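Local coordinates for uncharacterized protein (Escherichia coli O157:H7, PDB 4R29) that probably transfers a methyl group from S-adenosylmethionine to a zinc-finger cysteine of host TAB2 and TAB3, which would block NF-kappaB signalling, at residues A[76-84]-A[150-158]; A[105-113]-A[199-207]. The protein carries 1 engineered substitution. All coordinates share one frame; numbering follows the deposited sequence.

Contact 1 of 2, residues A[76-84]-A[150-158]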
ATOM      1  N   MET A  76     -11.843  -3.377 -14.762  1.00 22.27           N
ATOM      2  CA  MET A  76     -12.120  -2.161 -13.992  1.00 19.24           C
ATOM      3  C   MET A  76     -11.173  -1.015 -14.348  1.00 20.92           C
ATOM      4  O   MET A  76     -11.399   0.119 -13.963  1.00 21.57           O
ATOM      5  CB  MET A  76     -12.040  -2.439 -12.492  1.00 23.19           C
ATOM      6  CG  MET A  76     -12.946  -3.566 -12.008  1.00 25.45           C
ATOM      7  SD  MET A  76     -14.640  -3.320 -12.547  1.00 26.63           S
ATOM      8  CE  MET A  76     -15.017  -1.682 -11.912  1.00 23.75           C
ATOM      9  N   TYR A  77     -10.099  -1.309 -15.070  1.00 20.41           N
ATOM     10  CA  TYR A  77      -9.150  -0.256 -15.400  1.00 23.25           C
ATOM     11  C   TYR A  77      -9.814   0.882 -16.141  1.00 21.99           C
ATOM     12  O   TYR A  77     -10.596   0.679 -17.062  1.00 20.01           O
ATOM     13  CB  TYR A  77      -7.994  -0.772 -16.252  1.00 21.49           C
ATOM     14  CG  TYR A  77      -6.987   0.308 -16.627  1.00 22.22           C
ATOM     15  CD1 TYR A  77      -5.964   0.669 -15.746  1.00 26.07           C
ATOM     16  CD2 TYR A  77      -7.050   0.957 -17.855  1.00 19.68           C
ATOM     17  CE1 TYR A  77      -5.040   1.644 -16.081  1.00 24.51           C
ATOM     18  CE2 TYR A  77      -6.125   1.928 -18.204  1.00 19.24           C
ATOM     19  CZ  TYR A  77      -5.124   2.257 -17.318  1.00 22.19           C
ATOM     20  OH  TYR A  77      -4.204   3.209 -17.650  1.00 25.64           O
ATOM     21  N   SER A  78      -9.467   2.096 -15.756  1.00 24.06           N
ATOM     22  CA  SER A  78      -9.937   3.246 -16.491  1.00 22.62           C
ATOM     23  C   SER A  78      -8.868   4.307 -16.568  1.00 24.75           C
ATOM     24  O   SER A  78      -7.804   4.176 -15.955  1.00 24.32           O
ATOM     25  CB  SER A  78     -11.211   3.802 -15.870  1.00 24.76           C
ATOM     26  OG  SER A  78     -11.613   4.943 -16.596  1.00 33.85           O
ATOM     27  N   VAL A  79      -9.131   5.351 -17.349  1.00 31.31           N
ATOM     28  CA  VAL A  79      -8.209   6.475 -17.426  1.00 31.61           C
ATOM     29  C   VAL A  79      -8.602   7.487 -16.381  1.00 31.21           C
ATOM     30  O   VAL A  79      -9.697   7.404 -15.829  1.00 35.93           O
ATOM     31  CB  VAL A  79      -8.200   7.126 -18.823  1.00 40.75           C
ATOM     32  CG1 VAL A  79      -7.395   6.250 -19.806  1.00 37.61           C
ATOM     33  CG2 VAL A  79      -9.638   7.380 -19.307  1.00 40.86           C
ATOM     34  N   CYS A  80      -7.706   8.428 -16.102  1.00 34.48           N
ATOM     35  CA  CYS A  80      -7.966   9.476 -15.124  1.00 34.08           C
ATOM     36  C   CYS A  80      -8.947  10.498 -15.631  1.00 38.03           C
ATOM     37  O   CYS A  80      -8.926  10.843 -16.807  1.00 38.59           O
ATOM     38  CB  CYS A  80      -6.676  10.217 -14.794  1.00 42.19           C
ATOM     39  SG  CYS A  80      -5.670   9.391 -13.589  1.00 46.22           S
ATOM     40  N   PRO A  81      -9.787  11.024 -14.730  1.00 40.22           N
ATOM     41  CA  PRO A  81     -10.679  12.119 -15.108  1.00 42.79           C
ATOM     42  C   PRO A  81      -9.860  13.358 -15.405  1.00 46.02           C
ATOM     43  O   PRO A  81      -8.681  13.425 -15.047  1.00 43.58           O
ATOM     44  CB  PRO A  81     -11.503  12.353 -13.841  1.00 45.12           C
ATOM     45  CG  PRO A  81     -10.587  11.934 -12.735  1.00 41.71           C
ATOM     46  CD  PRO A  81      -9.844  10.738 -13.289  1.00 34.92           C
ATOM     47  N   GLU A  82     -10.489  14.321 -16.066  1.00 43.07           N
ATOM     48  CA  GLU A  82      -9.880  15.606 -16.299  1.00 44.98           C
ATOM     49  C   GLU A  82      -9.484  16.162 -14.936  1.00 47.12           C
ATOM     50  O   GLU A  82      -8.498  16.877 -14.810  1.00 48.40           O
ATOM     51  CB  GLU A  82     -10.881  16.522 -17.000  1.00 46.37           C
ATOM     52  CG  GLU A  82     -10.283  17.797 -17.568  1.00 58.26           C
ATOM     53  CD  GLU A  82     -11.305  18.631 -18.329  1.00 67.39           C
ATOM     54  OE1 GLU A  82     -12.314  19.052 -17.714  1.00 66.81           O
ATOM     55  OE2 GLU A  82     -11.101  18.862 -19.544  1.00 69.53           O
ATOM     56  N   ALA A  83     -10.263  15.812 -13.914  1.00 47.47           N
ATOM     57  CA  ALA A  83     -10.011  16.248 -12.537  1.00 43.50           C
ATOM     58  C   ALA A  83     -10.647  15.280 -11.518  1.00 45.08           C
ATOM     59  O   ALA A  83     -11.715  14.716 -11.758  1.00 46.13           O
ATOM     60  CB  ALA A  83     -10.523  17.670 -12.324  1.00 45.09           C
ATOM     61  N   PHE A  84      -9.992  15.085 -10.381  1.00 40.58           N
ATOM     62  CA  PHE A  84     -10.511  14.160  -9.388  1.00 34.26           C
ATOM     63  C   PHE A  84     -11.522  14.806  -8.453  1.00 39.34           C
ATOM     64  O   PHE A  84     -11.428  15.999  -8.143  1.00 37.99           O
ATOM     65  CB  PHE A  84      -9.378  13.568  -8.549  1.00 30.98           C
ATOM     66  CG  PHE A  84      -8.317  12.878  -9.351  1.00 28.04           C
ATOM     67  CD1 PHE A  84      -8.510  11.595  -9.816  1.00 25.51           C
ATOM     68  CD2 PHE A  84      -7.113  13.505  -9.613  1.00 29.98           C
ATOM     69  CE1 PHE A  84      -7.526  10.940 -10.536  1.00 22.70           C
ATOM     70  CE2 PHE A  84      -6.123  12.854 -10.347  1.00 31.54           C
ATOM     71  CZ  PHE A  84      -6.339  11.565 -10.806  1.00 27.16           C
ATOM     72  N   TYR A 150      -0.061   4.312  -7.361  1.00 21.01           N
ATOM     73  CA  TYR A 150      -0.404   5.620  -7.930  1.00 21.48           C
ATOM     74  C   TYR A 150      -0.543   5.633  -9.464  1.00 20.20           C
ATOM     75  O   TYR A 150      -0.010   4.756 -10.161  1.00 17.41           O
ATOM     76  CB  TYR A 150       0.589   6.699  -7.470  1.00 20.95           C
ATOM     77  CG  TYR A 150       2.036   6.487  -7.908  1.00 20.67           C
ATOM     78  CD1 TYR A 150       2.888   5.654  -7.180  1.00 19.75           C
ATOM     79  CD2 TYR A 150       2.549   7.139  -9.037  1.00 21.20           C
ATOM     80  CE1 TYR A 150       4.213   5.471  -7.550  1.00 22.17           C
ATOM     81  CE2 TYR A 150       3.873   6.960  -9.437  1.00 21.60           C
ATOM     82  CZ  TYR A 150       4.702   6.120  -8.689  1.00 28.46           C
ATOM     83  OH  TYR A 150       6.009   5.924  -9.074  1.00 27.89           O
ATOM     84  N   ARG A 151      -1.284   6.623  -9.968  1.00 19.80           N
ATOM     85  CA  ARG A 151      -1.419   6.854 -11.411  1.00 20.41           C
ATOM     86  C   ARG A 151      -0.178   7.567 -11.914  1.00 21.50           C
ATOM     87  O   ARG A 151       0.131   8.678 -11.472  1.00 22.20           O
ATOM     88  CB  ARG A 151      -2.625   7.747 -11.730  1.00 21.02           C
ATOM     89  CG  ARG A 151      -3.973   7.286 -11.184  1.00 19.62           C
ATOM     90  CD  ARG A 151      -4.469   6.022 -11.854  1.00 21.20           C
ATOM     91  NE  ARG A 151      -4.501   6.117 -13.315  1.00 21.68           N
ATOM     92  CZ  ARG A 151      -5.306   5.400 -14.094  1.00 23.46           C
ATOM     93  NH1 ARG A 151      -6.191   4.555 -13.550  1.00 20.46           N
ATOM     94  NH2 ARG A 151      -5.247   5.544 -15.418  1.00 22.44           N
ATOM     95  N   ASN A 152       0.537   6.933 -12.832  1.00 21.86           N
ATOM     96  CA  ASN A 152       1.700   7.555 -13.463  1.00 24.21           C
ATOM     97  C   ASN A 152       1.263   8.535 -14.552  1.00 26.92           C
ATOM     98  O   ASN A 152       2.035   9.391 -15.001  1.00 23.88           O
ATOM     99  CB  ASN A 152       2.579   6.472 -14.080  1.00 26.63           C
ATOM    100  CG  ASN A 152       4.031   6.864 -14.123  1.00 33.27           C
ATOM    101  OD1 ASN A 152       4.492   7.689 -13.325  1.00 35.41           O
ATOM    102  ND2 ASN A 152       4.768   6.277 -15.053  1.00 30.98           N
ATOM    103  N   ASP A 153       0.011   8.394 -14.976  1.00 23.40           N
ATOM    104  CA  ASP A 153      -0.534   9.193 -16.069  1.00 24.60           C
ATOM    105  C   ASP A 153      -1.204  10.452 -15.540  1.00 26.21           C
ATOM    106  O   ASP A 153      -1.899  11.146 -16.269  1.00 24.98           O
ATOM    107  CB  ASP A 153      -1.492   8.369 -16.954  1.00 19.81           C
ATOM    108  CG  ASP A 153      -2.514   7.556 -16.146  1.00 24.52           C
ATOM    109  OD1 ASP A 153      -2.381   7.432 -14.912  1.00 21.11           O
ATOM    110  OD2 ASP A 153      -3.456   7.017 -16.754  1.00 25.87           O
ATOM    111  N   SER A 154      -1.002  10.728 -14.258  1.00 25.68           N
ATOM    112  CA  SER A 154      -1.416  12.000 -13.678  1.00 26.54           C
ATOM    113  C   SER A 154      -0.263  12.501 -12.837  1.00 28.95           C
ATOM    114  O   SER A 154       0.319  11.728 -12.085  1.00 28.55           O
ATOM    115  CB  SER A 154      -2.645  11.839 -12.791  1.00 27.69           C
ATOM    116  OG  SER A 154      -2.729  12.911 -11.860  1.00 29.88           O
ATOM    117  N   PRO A 155       0.059  13.800 -12.952  1.00 31.50           N
ATOM    118  CA  PRO A 155       1.196  14.364 -12.220  1.00 34.05           C
ATOM    119  C   PRO A 155       0.988  14.286 -10.706  1.00 30.19           C
ATOM    120  O   PRO A 155       1.971  14.293  -9.974  1.00 29.60           O
ATOM    121  CB  PRO A 155       1.238  15.820 -12.699  1.00 35.60           C
ATOM    122  CG  PRO A 155      -0.166  16.116 -13.114  1.00 35.72           C
ATOM    123  CD  PRO A 155      -0.700  14.832 -13.683  1.00 32.42           C
ATOM    124  N   LEU A 156      -0.264  14.189 -10.255  1.00 27.67           N
ATOM    125  CA  LEU A 156      -0.547  14.021  -8.834  1.00 24.94           C
ATOM    126  C   LEU A 156      -0.131  12.649  -8.282  1.00 22.44           C
ATOM    127  O   LEU A 156       0.094  12.498  -7.088  1.00 24.78           O
ATOM    128  CB  LEU A 156      -2.031  14.268  -8.543  1.00 25.32           C
ATOM    129  CG  LEU A 156      -2.546  15.710  -8.634  1.00 31.59           C
ATOM    130  CD1 LEU A 156      -4.060  15.749  -8.574  1.00 27.49           C
ATOM    131  CD2 LEU A 156      -1.965  16.557  -7.523  1.00 31.94           C
ATOM    132  N   GLY A 157      -0.029  11.651  -9.147  1.00 21.17           N
ATOM    133  CA  GLY A 157       0.254  10.300  -8.702  1.00 19.53           C
ATOM    134  C   GLY A 157       1.523  10.199  -7.896  1.00 21.36           C
ATOM    135  O   GLY A 157       1.489   9.919  -6.697  1.00 22.33           O
ATOM    136  N   GLU A 158       2.649  10.427  -8.562  1.00 21.82           N
ATOM    137  CA  GLU A 158       3.951  10.340  -7.937  1.00 23.25           C
ATOM    138  C   GLU A 158       4.113  11.357  -6.807  1.00 21.89           C
ATOM    139  O   GLU A 158       4.686  11.048  -5.770  1.00 22.33           O
ATOM    140  CB  GLU A 158       5.055  10.539  -8.985  1.00 24.22           C
ATOM    141  CG  GLU A 158       6.435  10.068  -8.510  1.00 29.59           C
ATOM    142  CD  GLU A 158       7.553  10.392  -9.495  1.00 36.60           C
ATOM    143  OE1 GLU A 158       8.698  10.622  -9.050  1.00 44.65           O
ATOM    144  OE2 GLU A 158       7.289  10.412 -10.714  1.00 42.96           O
TER

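Contact 2 of 2, residues A[105-113]-A[199-207]. With SAM (S-adenosylmethionine), chain E.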
ATOM      1  N   GLY A 105      -9.411   5.001 -11.730  1.00 18.80           N
ATOM      2  CA  GLY A 105      -9.199   6.420 -11.956  1.00 19.27           C
ATOM      3  C   GLY A 105      -9.925   7.390 -11.026  1.00 21.53           C
ATOM      4  O   GLY A 105      -9.944   8.595 -11.280  1.00 22.94           O
ATOM      5  N   LYS A 106     -10.516   6.891  -9.946  1.00 17.75           N
ATOM      6  CA  LYS A 106     -11.223   7.766  -9.004  1.00 20.84           C
ATOM      7  C   LYS A 106     -10.277   8.714  -8.272  1.00 22.46           C
ATOM      8  O   LYS A 106     -10.664   9.820  -7.897  1.00 23.75           O
ATOM      9  CB  LYS A 106     -11.973   6.960  -7.951  1.00 19.78           C
ATOM     10  CG  LYS A 106     -13.268   6.343  -8.402  1.00 22.77           C
ATOM     11  CD  LYS A 106     -14.052   5.909  -7.178  1.00 23.28           C
ATOM     12  CE  LYS A 106     -15.147   4.978  -7.552  1.00 25.90           C
ATOM     13  NZ  LYS A 106     -14.586   3.937  -8.474  1.00 35.65           N
ATOM     14  N   ARG A 107      -9.046   8.271  -8.046  1.00 16.28           N
ATOM     15  CA  ARG A 107      -8.067   9.091  -7.337  1.00 21.46           C
ATOM     16  C   ARG A 107      -6.660   8.720  -7.794  1.00 20.27           C
ATOM     17  O   ARG A 107      -6.452   7.656  -8.374  1.00 16.37           O
ATOM     18  CB  ARG A 107      -8.209   8.933  -5.801  1.00 19.30           C
ATOM     19  CG  ARG A 107      -8.010   7.513  -5.290  1.00 18.34           C
ATOM     20  CD  ARG A 107      -8.042   7.431  -3.755  1.00 17.65           C
ATOM     21  NE  ARG A 107      -7.735   6.078  -3.308  1.00 20.62           N
ATOM     22  CZ  ARG A 107      -7.254   5.752  -2.107  1.00 22.01           C
ATOM     23  NH1 ARG A 107      -7.018   6.691  -1.181  1.00 20.00           N
ATOM     24  NH2 ARG A 107      -7.017   4.477  -1.828  1.00 14.03           N
ATOM     25  N   PRO A 108      -5.689   9.603  -7.533  1.00 18.87           N
ATOM     26  CA  PRO A 108      -4.324   9.370  -8.017  1.00 21.99           C
ATOM     27  C   PRO A 108      -3.446   8.412  -7.175  1.00 18.66           C
ATOM     28  O   PRO A 108      -2.480   7.884  -7.713  1.00 19.67           O
ATOM     29  CB  PRO A 108      -3.726  10.791  -8.053  1.00 21.20           C
ATOM     30  CG  PRO A 108      -4.464  11.525  -6.984  1.00 21.00           C
ATOM     31  CD  PRO A 108      -5.879  10.983  -7.049  1.00 22.27           C
ATOM     32  N   MET A 109      -3.728   8.228  -5.892  1.00 17.50           N
ATOM     33  CA  MET A 109      -2.981   7.229  -5.116  1.00 18.85           C
ATOM     34  C   MET A 109      -3.693   6.636  -3.907  1.00 15.99           C
ATOM     35  O   MET A 109      -4.676   7.178  -3.399  1.00 15.39           O
ATOM     36  CB  MET A 109      -1.529   7.647  -4.799  1.00 21.14           C
ATOM     37  CG  MET A 109      -1.259   8.341  -3.518  1.00 22.46           C
ATOM     38  SD  MET A 109      -1.261   7.435  -1.932  1.00 18.22           S
ATOM     39  CE  MET A 109      -1.398   8.931  -0.950  1.00 16.56           C
ATOM     40  N   GLY A 110      -3.214   5.457  -3.530  1.00 17.00           N
ATOM     41  CA  GLY A 110      -3.731   4.704  -2.403  1.00 18.86           C
ATOM     42  C   GLY A 110      -2.572   3.935  -1.796  1.00 16.89           C
ATOM     43  O   GLY A 110      -1.507   3.821  -2.404  1.00 17.85           O
ATOM     44  N   GLN A 111      -2.775   3.409  -0.602  1.00 15.93           N
ATOM     45  CA  GLN A 111      -1.724   2.690   0.105  1.00 18.15           C
ATOM     46  C   GLN A 111      -2.391   1.501   0.797  1.00 18.09           C
ATOM     47  O   GLN A 111      -3.487   1.625   1.322  1.00 19.65           O
ATOM     48  CB  GLN A 111      -1.019   3.620   1.113  1.00 16.03           C
ATOM     49  CG  GLN A 111      -0.013   2.917   2.041  1.00 18.40           C
ATOM     50  CD  GLN A 111      -0.675   2.303   3.270  1.00 20.95           C
ATOM     51  OE1 GLN A 111      -1.473   2.951   3.939  1.00 24.73           O
ATOM     52  NE2 GLN A 111      -0.349   1.057   3.566  1.00 18.88           N
ATOM     53  N   PHE A 112      -1.752   0.343   0.749  1.00 19.69           N
ATOM     54  CA  PHE A 112      -2.264  -0.847   1.422  1.00 19.03           C
ATOM     55  C   PHE A 112      -1.086  -1.720   1.858  1.00 17.46           C
ATOM     56  O   PHE A 112       0.054  -1.347   1.665  1.00 21.96           O
ATOM     57  CB  PHE A 112      -3.271  -1.600   0.533  1.00 17.07           C
ATOM     58  CG  PHE A 112      -2.696  -2.116  -0.772  1.00 19.80           C
ATOM     59  CD1 PHE A 112      -2.623  -1.290  -1.900  1.00 19.36           C
ATOM     60  CD2 PHE A 112      -2.254  -3.437  -0.883  1.00 20.60           C
ATOM     61  CE1 PHE A 112      -2.117  -1.766  -3.111  1.00 17.12           C
ATOM     62  CE2 PHE A 112      -1.743  -3.927  -2.094  1.00 19.72           C
ATOM     63  CZ  PHE A 112      -1.669  -3.083  -3.208  1.00 17.38           C
ATOM     64  N   SER A 113      -1.356  -2.881   2.438  1.00 22.37           N
ATOM     65  CA  SER A 113      -0.292  -3.747   2.944  1.00 20.78           C
ATOM     66  C   SER A 113      -0.429  -5.151   2.413  1.00 22.95           C
ATOM     67  O   SER A 113      -1.530  -5.614   2.114  1.00 21.23           O
ATOM     68  CB  SER A 113      -0.351  -3.808   4.472  1.00 21.22           C
ATOM     69  OG  SER A 113       0.145  -2.599   5.007  1.00 35.71           O
ATOM     70  N   GLY A 199      -5.240  12.298   5.047  1.00 18.36           N
ATOM     71  CA  GLY A 199      -6.599  12.262   4.546  1.00 19.86           C
ATOM     72  C   GLY A 199      -6.700  12.984   3.211  1.00 19.27           C
ATOM     73  O   GLY A 199      -7.296  12.489   2.243  1.00 18.45           O
ATOM     74  N   GLU A 200      -6.076  14.154   3.157  1.00 19.07           N
ATOM     75  CA  GLU A 200      -6.059  14.974   1.956  1.00 20.26           C
ATOM     76  C   GLU A 200      -5.411  14.262   0.772  1.00 20.09           C
ATOM     77  O   GLU A 200      -5.984  14.210  -0.312  1.00 20.54           O
ATOM     78  CB  GLU A 200      -5.399  16.321   2.258  1.00 18.35           C
ATOM     79  CG  GLU A 200      -6.222  17.125   3.267  1.00 19.85           C
ATOM     80  CD  GLU A 200      -5.547  18.403   3.745  1.00 27.29           C
ATOM     81  OE1 GLU A 200      -4.360  18.619   3.456  1.00 27.79           O
ATOM     82  OE2 GLU A 200      -6.217  19.198   4.427  1.00 30.76           O
ATOM     83  N   ILE A 201      -4.228  13.690   0.975  1.00 19.06           N
ATOM     84  CA  ILE A 201      -3.551  13.050  -0.150  1.00 20.46           C
ATOM     85  C   ILE A 201      -4.250  11.748  -0.559  1.00 20.76           C
ATOM     86  O   ILE A 201      -4.146  11.331  -1.699  1.00 16.58           O
ATOM     87  CB  ILE A 201      -2.017  12.872   0.070  1.00 22.16           C
ATOM     88  CG1 ILE A 201      -1.717  12.003   1.293  1.00 22.47           C
ATOM     89  CG2 ILE A 201      -1.321  14.247   0.193  1.00 17.76           C
ATOM     90  CD1 ILE A 201      -0.228  11.584   1.397  1.00 20.73           C
ATOM     91  N   PHE A 202      -4.995  11.136   0.362  1.00 16.77           N
ATOM     92  CA  PHE A 202      -5.789   9.970   0.008  1.00 17.45           C
ATOM     93  C   PHE A 202      -7.137  10.347  -0.607  1.00 17.61           C
ATOM     94  O   PHE A 202      -7.930   9.469  -0.910  1.00 16.99           O
ATOM     95  CB  PHE A 202      -6.015   9.055   1.222  1.00 17.66           C
ATOM     96  CG  PHE A 202      -4.792   8.269   1.646  1.00 19.28           C
ATOM     97  CD1 PHE A 202      -4.091   7.494   0.733  1.00 16.34           C
ATOM     98  CD2 PHE A 202      -4.353   8.305   2.967  1.00 19.81           C
ATOM     99  CE1 PHE A 202      -2.980   6.762   1.130  1.00 17.03           C
ATOM    100  CE2 PHE A 202      -3.242   7.577   3.368  1.00 20.52           C
ATOM    101  CZ  PHE A 202      -2.555   6.810   2.444  1.00 18.09           C
ATOM    102  N   SER A 203      -7.392  11.642  -0.784  1.00 17.31           N
ATOM    103  CA  SER A 203      -8.632  12.103  -1.429  1.00 19.79           C
ATOM    104  C   SER A 203      -9.903  11.839  -0.624  1.00 18.16           C
ATOM    105  O   SER A 203     -10.969  11.772  -1.190  1.00 20.26           O
ATOM    106  CB  SER A 203      -8.812  11.458  -2.808  1.00 17.41           C
ATOM    107  OG  SER A 203      -7.750  11.785  -3.671  1.00 27.06           O
ATOM    108  N   TYR A 204      -9.803  11.675   0.685  1.00 20.25           N
ATOM    109  CA  TYR A 204     -11.006  11.456   1.463  1.00 20.20           C
ATOM    110  C   TYR A 204     -11.809  12.745   1.464  1.00 22.05           C
ATOM    111  O   TYR A 204     -11.262  13.833   1.265  1.00 20.55           O
ATOM    112  CB  TYR A 204     -10.675  11.069   2.897  1.00 18.37           C
ATOM    113  CG  TYR A 204      -9.926   9.777   3.042  1.00 17.21           C
ATOM    114  CD1 TYR A 204      -9.861   8.863   2.001  1.00 16.29           C
ATOM    115  CD2 TYR A 204      -9.275   9.470   4.234  1.00 17.88           C
ATOM    116  CE1 TYR A 204      -9.164   7.673   2.144  1.00 15.03           C
ATOM    117  CE2 TYR A 204      -8.587   8.286   4.383  1.00 19.73           C
ATOM    118  CZ  TYR A 204      -8.537   7.394   3.331  1.00 15.96           C
ATOM    119  OH  TYR A 204      -7.855   6.225   3.491  1.00 19.74           O
ATOM    120  N   MET A 205     -13.107  12.622   1.691  1.00 21.54           N
ATOM    121  CA  MET A 205     -13.943  13.804   1.782  1.00 25.45           C
ATOM    122  C   MET A 205     -13.642  14.639   3.026  1.00 23.69           C
ATOM    123  O   MET A 205     -13.388  14.105   4.107  1.00 20.55           O
ATOM    124  CB  MET A 205     -15.407  13.425   1.679  1.00 26.65           C
ATOM    125  CG  MET A 205     -15.767  13.075   0.233  1.00 30.92           C
ATOM    126  SD  MET A 205     -17.404  12.396   0.173  1.00 44.94           S
ATOM    127  CE  MET A 205     -17.258  11.202   1.511  1.00 25.12           C
ATOM    128  N   PRO A 206     -13.617  15.962   2.848  1.00 25.14           N
ATOM    129  CA  PRO A 206     -13.262  16.911   3.912  1.00 27.10           C
ATOM    130  C   PRO A 206     -14.036  16.620   5.191  1.00 24.80           C
ATOM    131  O   PRO A 206     -13.458  16.714   6.264  1.00 23.57           O
ATOM    132  CB  PRO A 206     -13.659  18.265   3.317  1.00 25.86           C
ATOM    133  CG  PRO A 206     -13.509  18.070   1.848  1.00 27.90           C
ATOM    134  CD  PRO A 206     -13.886  16.630   1.565  1.00 26.36           C
ATOM    135  N   GLY A 207     -15.307  16.236   5.064  1.00 25.75           N
ATOM    136  CA  GLY A 207     -16.128  15.845   6.196  1.00 21.47           C
ATOM    137  C   GLY A 207     -15.637  14.608   6.929  1.00 26.80           C
ATOM    138  O   GLY A 207     -15.649  14.554   8.165  1.00 26.37           O
TER
HETATM  139  N   SAM E 301      -5.862   2.020   2.395  1.00 21.51           N
HETATM  140  CA  SAM E 301      -6.074   3.451   2.611  1.00 25.67           C
HETATM  141  C   SAM E 301      -6.121   4.218   1.294  1.00 22.86           C
HETATM  142  O   SAM E 301      -6.667   5.326   1.254  1.00 21.16           O
HETATM  143  OXT SAM E 301      -5.591   3.753   0.270  1.00 19.90           O
HETATM  144  CB  SAM E 301      -4.987   4.075   3.480  1.00 21.32           C
HETATM  145  CG  SAM E 301      -5.052   3.689   4.949  1.00 30.12           C
HETATM  146  SD  SAM E 301      -4.124   4.812   6.044  1.00 36.13           S
HETATM  147  CE  SAM E 301      -4.547   3.973   7.592  1.00 31.69           C
HETATM  148  C5' SAM E 301      -5.315   6.170   6.162  1.00 30.19           C
HETATM  149  C4' SAM E 301      -4.746   7.306   7.006  1.00 27.71           C
HETATM  150  O4' SAM E 301      -5.402   8.522   6.696  1.00 27.15           O
HETATM  151  C3' SAM E 301      -4.929   7.062   8.501  1.00 27.50           C
HETATM  152  O3' SAM E 301      -3.795   6.435   9.069  1.00 23.85           O
HETATM  153  C2' SAM E 301      -5.146   8.452   9.059  1.00 25.28           C
HETATM  154  O2' SAM E 301      -3.891   8.921   9.459  1.00 19.46           O
HETATM  155  C1' SAM E 301      -5.603   9.293   7.869  1.00 25.53           C
HETATM  156  N9  SAM E 301      -7.044   9.611   7.879  1.00 21.30           N
HETATM  157  C8  SAM E 301      -7.589  10.863   7.777  1.00 23.33           C
HETATM  158  N7  SAM E 301      -8.931  10.765   7.780  1.00 21.97           N
HETATM  159  C5  SAM E 301      -9.254   9.457   7.875  1.00 24.00           C
HETATM  160  C6  SAM E 301     -10.479   8.806   7.916  1.00 20.38           C
HETATM  161  N6  SAM E 301     -11.609   9.504   7.862  1.00 24.53           N
HETATM  162  N1  SAM E 301     -10.508   7.435   8.018  1.00 26.32           N
HETATM  163  C2  SAM E 301      -9.325   6.716   8.064  1.00 27.36           C
HETATM  164  N3  SAM E 301      -8.109   7.368   8.019  1.00 26.29           N
HETATM  165  C4  SAM E 301      -8.074   8.720   7.924  1.00 22.72           C
HETATM  166  O   HOH W   1      -9.996  11.714  -5.753  1.00 33.55           O
HETATM  167  O   HOH W   2      -5.392   9.868  -3.667  1.00 15.55           O

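Contact 1 of 2, residues A[76-84]-A[150-158]
R151 meets the loop 76-84 end-on: NH1 and NH2 both reach the backbone O of S78, a single acceptor that takes two bonds. NH1 lies 2.9 Å from S78 O but tilted out of the carbonyl plane, while the NH2 bond stays in that plane on a lone pair; neither is straight, as expected of a fork closing on one atom. C80 fills the space alongside the arginine. Its SG runs against the shaft, 3.6 Å from R151 CG and 3.5 Å from R151 NE, and C80 N lies over a face of the guanidinium. The Y77 ring, its plane 21° from that of the guanidinium, brings its OH to 3.4 Å from R151 NH2.

Further along, the F84 ring turns its edge to the start of helix 155-181, with CE2 3.7 Å from S154 OG and CD2 3.9 Å from L156 CD1. The same S154 OG caps that helix by accepting from L156 N at 3.2 Å.

What positions the arginine is a second shell. Bends at chi2 and chi3 fold the chain back so that D153 grips it side-on, OD1 taking NE and OD2 taking NH2, both through syn lone pairs; R151 NH2 lies 2.7 Å from D153 OD2. V102 O at the end of helix 95-103 takes a further bond from NH1. Held in its own plane by the carboxylate and the S78 carbonyl, the guanidinium can hardly rotate; a buried positive charge is thus paired with D153 and probably stabilised further by backbone carbonyls, tying the loop to the turn between strand 145-151 and helix 155-181.

Contact 2 of 2, residues A[105-113]-A[199-207]
R107 places CG between its backbone N and carbonyl carbon (chi1 60°) and then runs extended to NE, which carries the guanidinium out to F202 O and to the carboxylate of S-adenosylmethionine. NH1 donates to F202 O at 2.9 Å, in the carbonyl plane on a lone pair, and also to SAM O at 2.8 Å; NH2 donates to SAM OXT at 2.6 Å. The arginine therefore bridges a protein carbonyl and the cofactor, and M109 O and G110 CA cover one face of it. F202, with CG anti to its carbonyl carbon (chi1 -73°), sets its ring beside both strand and ligand, with one face against SAM O and SAM CB and its edge to Q111 CB, 3.7 Å from CE1.

M109 bends at chi2 and crosses the same ring obliquely in a Met-aromatic contact, its CE 3.4 Å from F202 CE1 and also packed on I201 CD1. Y204 adds its hydroxyl to SAM O at 2.7 Å, and its ring edge points toward the adenine N7. Backbone atoms of Q111 finish the grip on the amino-acid end: N donates to SAM OXT, and O accepts from SAM N at 2.6 Å. One water links M109 O, I201 O and S203 OG.

R107, Q111 and Y204 are established cofactor-binding residues, and S98 and E191 also hydrogen-bond the ligand. Within the Rossmann-like fold, the edge strand 109-114, bonded along its other side to strand 145-151, faces the Schellman turn at S203 that ends helix 186-201; helix 155-181 packs on M109 through R160 and on I201 through F164, and on helix 95-103 T101 OG1 accepts from R107 NE and S98 O from R107 NH2.

Overall arrangement
In each contact an arginine reaches across to a backbone carbonyl: R151, at the end of strand 145-151, and R107, in the loop just before strand 109-114. Contact 1 and contact 2 have centres 12 Å apart and share the sheet in which strands 145-151 and 109-114 are neighbours; R151 N and P108 O, 2.8 Å apart, probably hydrogen-bond, linking the two contacts directly. F84 of contact 1 also packs against K106, with CD1 3.4 Å from K106 O, and its side chain lies about 5 Å from that of R107. Contact 2 forms part of the cofactor pocket itself, whereas the R151 side chain stays about 12 Å from S-adenosylmethionine. Along the chain the four segments alternate.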